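Local coordinates for phosphotriesterase family protein (Listeria monocytogenes serotype 4b str. H7858, PDB 3PNZ) that probably hydrolyses phosphorylated sugar lactones, using two zinc ions held in the active site of an amidohydrolase-fold barrel, at residues Tyr223-Val228 / Met235-Ile240; Ala250-Ile255 / Lys293-Arg298. All coordinates share one frame; numbering follows the deposited sequence.

Overall arrangement
Both contacts lie on the same side of a TIM-type barrel and are linked through one connection, strand 234-237 into helix 248-260. Contact 1 sets helix 222-229 against the strand; contact 2 sets helix 248-260 against helix 289-305. Their centres are about 14 Å apart, yet they touch. Phe237 of contact 1 packs with CD1 3.7 Å from CG1 of Ile255 in contact 2, and Ile240 lies against Trp295. Contact 1 lies closer to the middle of the chain, and the Phe237 side chain is about 13 Å from a zinc ion. Just after the strand, Asp238 OD1 is hydrogen-bonded to ND1 of the zinc ligand His215, a second-shell link that probably helps orient it.

Contact 1 of 2, residues Tyr223-Val228 / Met235-Ile240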
ATOM      1  N   TYR A 223     -17.048 -13.428  -8.435  1.00 17.20           N
ATOM      2  CA  TYR A 223     -16.372 -14.497  -9.160  1.00 17.99           C
ATOM      3  C   TYR A 223     -14.884 -14.190  -9.304  1.00 17.54           C
ATOM      4  O   TYR A 223     -14.031 -15.038  -9.026  1.00 18.05           O
ATOM      5  CB  TYR A 223     -17.016 -14.679 -10.531  1.00 18.88           C
ATOM      6  CG  TYR A 223     -16.495 -15.847 -11.329  1.00 19.31           C
ATOM      7  CD1 TYR A 223     -17.203 -17.044 -11.390  1.00 23.43           C
ATOM      8  CD2 TYR A 223     -15.304 -15.754 -12.036  1.00 19.03           C
ATOM      9  CE1 TYR A 223     -16.734 -18.114 -12.130  1.00 21.66           C
ATOM     10  CE2 TYR A 223     -14.832 -16.821 -12.787  1.00 19.52           C
ATOM     11  CZ  TYR A 223     -15.550 -17.991 -12.831  1.00 23.18           C
ATOM     12  OH  TYR A 223     -15.069 -19.038 -13.578  1.00 26.53           O
ATOM     13  N   TYR A 224     -14.585 -12.970  -9.736  1.00 15.74           N
ATOM     14  CA  TYR A 224     -13.211 -12.482  -9.833  1.00 16.28           C
ATOM     15  C   TYR A 224     -12.521 -12.483  -8.470  1.00 17.37           C
ATOM     16  O   TYR A 224     -11.396 -12.963  -8.341  1.00 15.23           O
ATOM     17  CB  TYR A 224     -13.241 -11.070 -10.422  1.00 15.74           C
ATOM     18  CG  TYR A 224     -11.929 -10.312 -10.482  1.00 17.64           C
ATOM     19  CD1 TYR A 224     -10.863 -10.773 -11.252  1.00 17.79           C
ATOM     20  CD2 TYR A 224     -11.787  -9.090  -9.827  1.00 16.68           C
ATOM     21  CE1 TYR A 224      -9.668 -10.042 -11.343  1.00 21.37           C
ATOM     22  CE2 TYR A 224     -10.609  -8.358  -9.914  1.00 17.53           C
ATOM     23  CZ  TYR A 224      -9.562  -8.835 -10.673  1.00 18.07           C
ATOM     24  OH  TYR A 224      -8.413  -8.072 -10.759  1.00 20.62           O
ATOM     25  N   HIS A 225     -13.187 -11.956  -7.448  1.00 16.74           N
ATOM     26  CA  HIS A 225     -12.585 -11.942  -6.112  1.00 16.53           C
ATOM     27  C   HIS A 225     -12.228 -13.354  -5.636  1.00 17.66           C
ATOM     28  O   HIS A 225     -11.153 -13.570  -5.076  1.00 16.68           O
ATOM     29  CB  HIS A 225     -13.511 -11.263  -5.110  1.00 17.91           C
ATOM     30  CG  HIS A 225     -13.431  -9.773  -5.143  1.00 16.68           C
ATOM     31  ND1 HIS A 225     -14.221  -8.970  -4.353  1.00 21.48           N
ATOM     32  CD2 HIS A 225     -12.648  -8.938  -5.865  1.00 19.25           C
ATOM     33  CE1 HIS A 225     -13.921  -7.703  -4.576  1.00 20.73           C
ATOM     34  NE2 HIS A 225     -12.970  -7.657  -5.493  1.00 17.60           N
ATOM     35  N   LYS A 226     -13.121 -14.308  -5.884  1.00 18.04           N
ATOM     36  CA  LYS A 226     -12.866 -15.699  -5.500  1.00 17.81           C
ATOM     37  C   LYS A 226     -11.712 -16.315  -6.299  1.00 17.15           C
ATOM     38  O   LYS A 226     -10.906 -17.080  -5.753  1.00 18.87           O
ATOM     39  CB  LYS A 226     -14.137 -16.542  -5.645  1.00 18.54           C
ATOM     40  CG  LYS A 226     -13.937 -18.021  -5.308  1.00 24.90           C
ATOM     41  CD  LYS A 226     -15.272 -18.701  -4.997  1.00 27.79           C
ATOM     42  CE  LYS A 226     -15.053 -20.136  -4.525  1.00 33.29           C
ATOM     43  NZ  LYS A 226     -16.345 -20.829  -4.257  1.00 34.63           N
ATOM     44  N   GLN A 227     -11.623 -15.988  -7.590  1.00 18.34           N
ATOM     45  CA  GLN A 227     -10.481 -16.425  -8.396  1.00 18.88           C
ATOM     46  C   GLN A 227      -9.173 -15.934  -7.785  1.00 19.19           C
ATOM     47  O   GLN A 227      -8.198 -16.678  -7.686  1.00 18.07           O
ATOM     48  CB  GLN A 227     -10.573 -15.892  -9.825  1.00 19.24           C
ATOM     49  CG  GLN A 227     -11.570 -16.574 -10.745  1.00 20.18           C
ATOM     50  CD  GLN A 227     -11.591 -15.883 -12.104  1.00 23.86           C
ATOM     51  OE1 GLN A 227     -11.929 -14.701 -12.199  1.00 24.15           O
ATOM     52  NE2 GLN A 227     -11.214 -16.607 -13.151  1.00 28.51           N
ATOM     53  N   VAL A 228      -9.145 -14.666  -7.400  1.00 15.69           N
ATOM     54  CA  VAL A 228      -7.941 -14.101  -6.799  1.00 15.74           C
ATOM     55  C   VAL A 228      -7.670 -14.752  -5.446  1.00 16.94           C
ATOM     56  O   VAL A 228      -6.546 -15.167  -5.157  1.00 16.22           O
ATOM     57  CB  VAL A 228      -8.046 -12.576  -6.646  1.00 16.32           C
ATOM     58  CG1 VAL A 228      -6.856 -12.024  -5.878  1.00 16.47           C
ATOM     59  CG2 VAL A 228      -8.114 -11.930  -8.021  1.00 16.75           C
ATOM     60  N   MET A 235      -5.904  -9.568  -0.119  1.00 16.28           N
ATOM     61  CA  MET A 235      -6.752  -8.697  -0.936  1.00 16.46           C
ATOM     62  C   MET A 235      -7.077  -7.460  -0.145  1.00 16.43           C
ATOM     63  O   MET A 235      -7.694  -7.530   0.922  1.00 16.32           O
ATOM     64  CB  MET A 235      -8.013  -9.438  -1.356  1.00 16.96           C
ATOM     65  CG  MET A 235      -7.668 -10.646  -2.223  1.00 18.30           C
ATOM     66  SD  MET A 235      -9.097 -11.629  -2.620  1.00 22.59           S
ATOM     67  CE  MET A 235      -9.939 -10.484  -3.740  1.00 18.23           C
ATOM     68  N   SER A 236      -6.626  -6.321  -0.661  1.00 17.70           N
ATOM     69  CA  SER A 236      -6.726  -5.065   0.049  1.00 16.44           C
ATOM     70  C   SER A 236      -7.975  -4.299  -0.383  1.00 20.09           C
ATOM     71  O   SER A 236      -8.122  -3.929  -1.555  1.00 17.96           O
ATOM     72  CB  SER A 236      -5.467  -4.222  -0.185  1.00 20.26           C
ATOM     73  OG  SER A 236      -5.538  -3.002   0.535  1.00 22.47           O
ATOM     74  N   PHE A 237      -8.877  -4.088   0.568  1.00 17.50           N
ATOM     75  CA  PHE A 237     -10.029  -3.213   0.368  1.00 17.20           C
ATOM     76  C   PHE A 237      -9.642  -1.863   0.951  1.00 18.75           C
ATOM     77  O   PHE A 237      -9.768  -1.631   2.157  1.00 18.81           O
ATOM     78  CB  PHE A 237     -11.276  -3.802   1.040  1.00 18.14           C
ATOM     79  CG  PHE A 237     -11.821  -5.007   0.332  1.00 17.93           C
ATOM     80  CD1 PHE A 237     -12.999  -4.932  -0.406  1.00 19.20           C
ATOM     81  CD2 PHE A 237     -11.139  -6.216   0.375  1.00 18.88           C
ATOM     82  CE1 PHE A 237     -13.487  -6.040  -1.078  1.00 18.97           C
ATOM     83  CE2 PHE A 237     -11.617  -7.338  -0.299  1.00 19.95           C
ATOM     84  CZ  PHE A 237     -12.796  -7.251  -1.027  1.00 22.38           C
ATOM     85  N   ASP A 238      -9.140  -0.975   0.097  1.00 20.03           N
ATOM     86  CA  ASP A 238      -8.495   0.238   0.598  1.00 19.16           C
ATOM     87  C   ASP A 238      -9.168   1.512   0.117  1.00 20.51           C
ATOM     88  O   ASP A 238      -8.590   2.596   0.187  1.00 23.70           O
ATOM     89  CB  ASP A 238      -6.999   0.230   0.257  1.00 20.28           C
ATOM     90  CG  ASP A 238      -6.739  -0.174  -1.169  1.00 23.48           C
ATOM     91  OD1 ASP A 238      -7.402   0.390  -2.061  1.00 23.75           O
ATOM     92  OD2 ASP A 238      -5.883  -1.056  -1.408  1.00 21.31           O
ATOM     93  N   GLY A 239     -10.400   1.373  -0.356  1.00 19.02           N
ATOM     94  CA  GLY A 239     -11.197   2.520  -0.754  1.00 21.68           C
ATOM     95  C   GLY A 239     -12.346   2.812   0.200  1.00 20.76           C
ATOM     96  O   GLY A 239     -13.372   3.365  -0.212  1.00 21.86           O
ATOM     97  N   ILE A 240     -12.184   2.449   1.475  1.00 18.65           N
ATOM     98  CA  ILE A 240     -13.207   2.723   2.476  1.00 21.06           C
ATOM     99  C   ILE A 240     -13.570   4.199   2.450  1.00 20.27           C
ATOM    100  O   ILE A 240     -12.688   5.064   2.374  1.00 22.73           O
ATOM    101  CB  ILE A 240     -12.738   2.355   3.901  1.00 21.98           C
ATOM    102  CG1 ILE A 240     -12.376   0.868   3.990  1.00 21.62           C
ATOM    103  CG2 ILE A 240     -13.804   2.729   4.939  1.00 21.83           C
ATOM    104  CD1 ILE A 240     -13.466  -0.075   3.499  1.00 20.53           C
TER
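Within the beta-alpha-beta unit of strand 211-213, helix 222-229 and strand 234-237, His225 and Val228, one helical turn apart, face Met235 and Phe237, which stand two residues apart on the strand. Helix and strand run at 137° to each other, their axes 11.0 Å apart at closest approach. Met235 suits this gap because its unbranched chain can bend: chi3 of 70° brings the terminal methyl to the helix, with CE 3.6 Å from His225 O. The same methyl rests obliquely against the imidazole, 3.8 Å from CD2 of His225, while SD meets Val228 CG1 at 4.0 Å. Phe237 reaches the other end of the imidazole, its CZ 3.8 Å from His225 CE1. The two rings form an offset edge-to-face pair, the Phe237 edge directed at the imidazole face, with planes at 77° and centroids 5.5 Å apart. Histidine can serve here as both flat packing surface and polar anchor: its buried NE2 is hydrogen-bonded to the carbonyl O of Met216, which ties the helix to the loop after strand 211-213. Around this contact, Ala194 and Leu195 of helix 194-203 pack on Val228, Leu258 of helix 248-260 touches Phe237, and in the barrel sheet Met235 and Phe237 pair through their backbones with Leu268 of strand 267-269.

Contact 2 of 2, residues Ala250-Ile255 / Lys293-Arg298; sequences ARIAAI and KKWVPR
Ile252 reaches from helix 248-260 to Trp295 and Arg298 of helix 289-305, and its longer branch does the touching. At CB the side chain divides: CG2 takes the place anti to the backbone N, and CG1 lies beside that N, leading toward the indole. CG1 is 3.9 Å from Trp295 NE1 and 4.0 Å from Trp295 CZ2, the aliphatic chain sliding past the tryptophan in the opposite direction. With chi2 at 172° the branch is extended, and CD1 is still 3.9 Å from Trp295 NE1 while it reaches Arg298, 3.4 Å from NE of that arginine. These are two outer helices of the TIM-type barrel, crossing at -50° with axes 12.6 Å apart. An indole spans much of that wide gap, and the extended CG1-CD1 branch of isoleucine meets it. Ile255, one turn after Ile252, adds its own tip to the indole, with CD1 4.1 Å from Trp295 CZ2. On the tryptophan's polar side, NE1 makes a weak hydrogen bond to Glu248 OE1. Arginine fits the partly exposed margin: its aliphatic part and NE lie across the Ile252 methyl, while NH1 forms a salt bridge with Glu302 OE1 on its own helix. Phe299 meets Trp295 with ring planes only about 15° apart, and helix 310-325 brings Phe317 against Ile255 and Phe318 against Trp295.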
ATOM      1  N   ALA A 250     -21.652  -1.660  -0.426  1.00 17.95           N
ATOM      2  CA  ALA A 250     -21.156  -2.513  -1.504  1.00 17.58           C
ATOM      3  C   ALA A 250     -19.787  -3.097  -1.165  1.00 17.80           C
ATOM      4  O   ALA A 250     -19.524  -4.277  -1.428  1.00 17.27           O
ATOM      5  CB  ALA A 250     -21.101  -1.748  -2.823  1.00 17.74           C
ATOM      6  N   ARG A 251     -18.914  -2.279  -0.587  1.00 16.17           N
ATOM      7  CA  ARG A 251     -17.618  -2.793  -0.141  1.00 16.39           C
ATOM      8  C   ARG A 251     -17.821  -3.850   0.943  1.00 19.27           C
ATOM      9  O   ARG A 251     -17.219  -4.932   0.906  1.00 18.19           O
ATOM     10  CB  ARG A 251     -16.703  -1.661   0.345  1.00 18.39           C
ATOM     11  CG  ARG A 251     -16.069  -0.843  -0.792  1.00 19.63           C
ATOM     12  CD  ARG A 251     -15.207   0.306  -0.270  1.00 19.04           C
ATOM     13  NE  ARG A 251     -16.042   1.381   0.263  1.00 21.83           N
ATOM     14  CZ  ARG A 251     -16.526   2.376  -0.474  1.00 20.83           C
ATOM     15  NH1 ARG A 251     -16.242   2.448  -1.773  1.00 19.80           N
ATOM     16  NH2 ARG A 251     -17.290   3.302   0.090  1.00 21.23           N
ATOM     17  N   ILE A 252     -18.696  -3.553   1.895  1.00 17.13           N
ATOM     18  CA  ILE A 252     -18.912  -4.459   3.013  1.00 16.90           C
ATOM     19  C   ILE A 252     -19.508  -5.786   2.528  1.00 20.07           C
ATOM     20  O   ILE A 252     -19.108  -6.864   2.984  1.00 18.05           O
ATOM     21  CB  ILE A 252     -19.770  -3.790   4.112  1.00 17.45           C
ATOM     22  CG1 ILE A 252     -18.926  -2.742   4.847  1.00 17.85           C
ATOM     23  CG2 ILE A 252     -20.338  -4.829   5.074  1.00 18.66           C
ATOM     24  CD1 ILE A 252     -19.703  -1.875   5.823  1.00 18.40           C
ATOM     25  N   ALA A 253     -20.440  -5.716   1.582  1.00 16.98           N
ATOM     26  CA  ALA A 253     -21.020  -6.930   1.004  1.00 17.81           C
ATOM     27  C   ALA A 253     -19.951  -7.815   0.344  1.00 18.66           C
ATOM     28  O   ALA A 253     -19.990  -9.047   0.456  1.00 19.96           O
ATOM     29  CB  ALA A 253     -22.123  -6.585   0.007  1.00 19.90           C
ATOM     30  N   ALA A 254     -18.999  -7.184  -0.340  1.00 17.77           N
ATOM     31  CA  ALA A 254     -17.952  -7.911  -1.055  1.00 18.68           C
ATOM     32  C   ALA A 254     -17.021  -8.588  -0.052  1.00 17.58           C
ATOM     33  O   ALA A 254     -16.594  -9.726  -0.244  1.00 18.24           O
ATOM     34  CB  ALA A 254     -17.168  -6.962  -1.969  1.00 18.44           C
ATOM     35  N   ILE A 255     -16.699  -7.871   1.018  1.00 16.65           N
ATOM     36  CA  ILE A 255     -15.883  -8.441   2.086  1.00 18.84           C
ATOM     37  C   ILE A 255     -16.582  -9.653   2.694  1.00 20.53           C
ATOM     38  O   ILE A 255     -15.977 -10.714   2.850  1.00 18.23           O
ATOM     39  CB  ILE A 255     -15.584  -7.396   3.171  1.00 18.33           C
ATOM     40  CG1 ILE A 255     -14.573  -6.379   2.638  1.00 17.46           C
ATOM     41  CG2 ILE A 255     -15.043  -8.063   4.444  1.00 18.37           C
ATOM     42  CD1 ILE A 255     -14.413  -5.166   3.504  1.00 17.72           C
ATOM     43  N   LYS A 293     -12.658   4.983  13.841  1.00 22.11           N
ATOM     44  CA  LYS A 293     -13.693   5.664  14.621  1.00 23.94           C
ATOM     45  C   LYS A 293     -15.115   5.338  14.175  1.00 25.64           C
ATOM     46  O   LYS A 293     -16.000   5.125  15.004  1.00 23.94           O
ATOM     47  CB  LYS A 293     -13.464   7.174  14.578  1.00 26.56           C
ATOM     48  CG  LYS A 293     -14.321   7.979  15.536  1.00 33.11           C
ATOM     49  CD  LYS A 293     -13.974   9.455  15.434  1.00 36.55           C
ATOM     50  CE  LYS A 293     -14.696  10.278  16.488  1.00 42.56           C
ATOM     51  NZ  LYS A 293     -14.316  11.718  16.395  1.00 41.84           N
ATOM     52  N   LYS A 294     -15.327   5.279  12.863  1.00 21.75           N
ATOM     53  CA  LYS A 294     -16.673   5.164  12.312  1.00 22.05           C
ATOM     54  C   LYS A 294     -16.937   3.877  11.522  1.00 23.27           C
ATOM     55  O   LYS A 294     -18.006   3.265  11.655  1.00 21.82           O
ATOM     56  CB  LYS A 294     -16.971   6.387  11.437  1.00 24.79           C
ATOM     57  CG  LYS A 294     -16.891   7.712  12.191  1.00 26.34           C
ATOM     58  CD  LYS A 294     -17.167   8.892  11.263  1.00 28.68           C
ATOM     59  CE  LYS A 294     -17.066  10.224  11.998  1.00 32.79           C
ATOM     60  NZ  LYS A 294     -17.168  11.387  11.062  1.00 35.70           N
ATOM     61  N   TRP A 295     -15.984   3.460  10.691  1.00 19.85           N
ATOM     62  CA  TRP A 295     -16.220   2.273   9.869  1.00 20.99           C
ATOM     63  C   TRP A 295     -16.271   0.995  10.695  1.00 19.56           C
ATOM     64  O   TRP A 295     -17.133   0.142  10.491  1.00 20.46           O
ATOM     65  CB  TRP A 295     -15.178   2.147   8.757  1.00 18.19           C
ATOM     66  CG  TRP A 295     -15.485   1.060   7.755  1.00 18.94           C
ATOM     67  CD1 TRP A 295     -16.253   1.180   6.622  1.00 20.86           C
ATOM     68  CD2 TRP A 295     -15.016  -0.298   7.777  1.00 18.06           C
ATOM     69  NE1 TRP A 295     -16.295  -0.020   5.950  1.00 20.30           N
ATOM     70  CE2 TRP A 295     -15.542  -0.941   6.634  1.00 20.17           C
ATOM     71  CE3 TRP A 295     -14.198  -1.032   8.646  1.00 17.47           C
ATOM     72  CZ2 TRP A 295     -15.285  -2.278   6.344  1.00 18.74           C
ATOM     73  CZ3 TRP A 295     -13.944  -2.369   8.352  1.00 19.69           C
ATOM     74  CH2 TRP A 295     -14.479  -2.975   7.209  1.00 20.05           C
ATOM     75  N   VAL A 296     -15.342   0.867  11.635  1.00 20.82           N
ATOM     76  CA  VAL A 296     -15.269  -0.336  12.458  1.00 21.32           C
ATOM     77  C   VAL A 296     -16.585  -0.621  13.204  1.00 19.72           C
ATOM     78  O   VAL A 296     -17.126  -1.717  13.101  1.00 20.62           O
ATOM     79  CB  VAL A 296     -14.044  -0.292  13.406  1.00 23.37           C
ATOM     80  CG1 VAL A 296     -14.195  -1.312  14.530  1.00 24.45           C
ATOM     81  CG2 VAL A 296     -12.771  -0.544  12.612  1.00 22.56           C
ATOM     82  N   PRO A 297     -17.114   0.365  13.945  1.00 22.47           N
ATOM     83  CA  PRO A 297     -18.377   0.102  14.643  1.00 25.59           C
ATOM     84  C   PRO A 297     -19.512  -0.258  13.688  1.00 22.80           C
ATOM     85  O   PRO A 297     -20.337  -1.110  14.005  1.00 22.22           O
ATOM     86  CB  PRO A 297     -18.665   1.425  15.362  1.00 25.36           C
ATOM     87  CG  PRO A 297     -17.336   2.070  15.520  1.00 30.41           C
ATOM     88  CD  PRO A 297     -16.546   1.678  14.298  1.00 23.43           C
ATOM     89  N   ARG A 298     -19.556   0.374  12.521  1.00 20.76           N
ATOM     90  CA  ARG A 298     -20.609   0.041  11.565  1.00 21.62           C
ATOM     91  C   ARG A 298     -20.425  -1.364  11.018  1.00 21.33           C
ATOM     92  O   ARG A 298     -21.383  -2.135  10.929  1.00 22.08           O
ATOM     93  CB  ARG A 298     -20.663   1.040  10.414  1.00 20.85           C
ATOM     94  CG  ARG A 298     -21.751   0.665   9.417  1.00 24.80           C
ATOM     95  CD  ARG A 298     -21.351   0.967   8.014  1.00 26.97           C
ATOM     96  NE  ARG A 298     -22.086   0.141   7.061  1.00 24.20           N
ATOM     97  CZ  ARG A 298     -22.674   0.612   5.970  1.00 19.82           C
ATOM     98  NH1 ARG A 298     -23.309  -0.218   5.147  1.00 19.57           N
ATOM     99  NH2 ARG A 298     -22.631   1.913   5.713  1.00 21.24           N
TER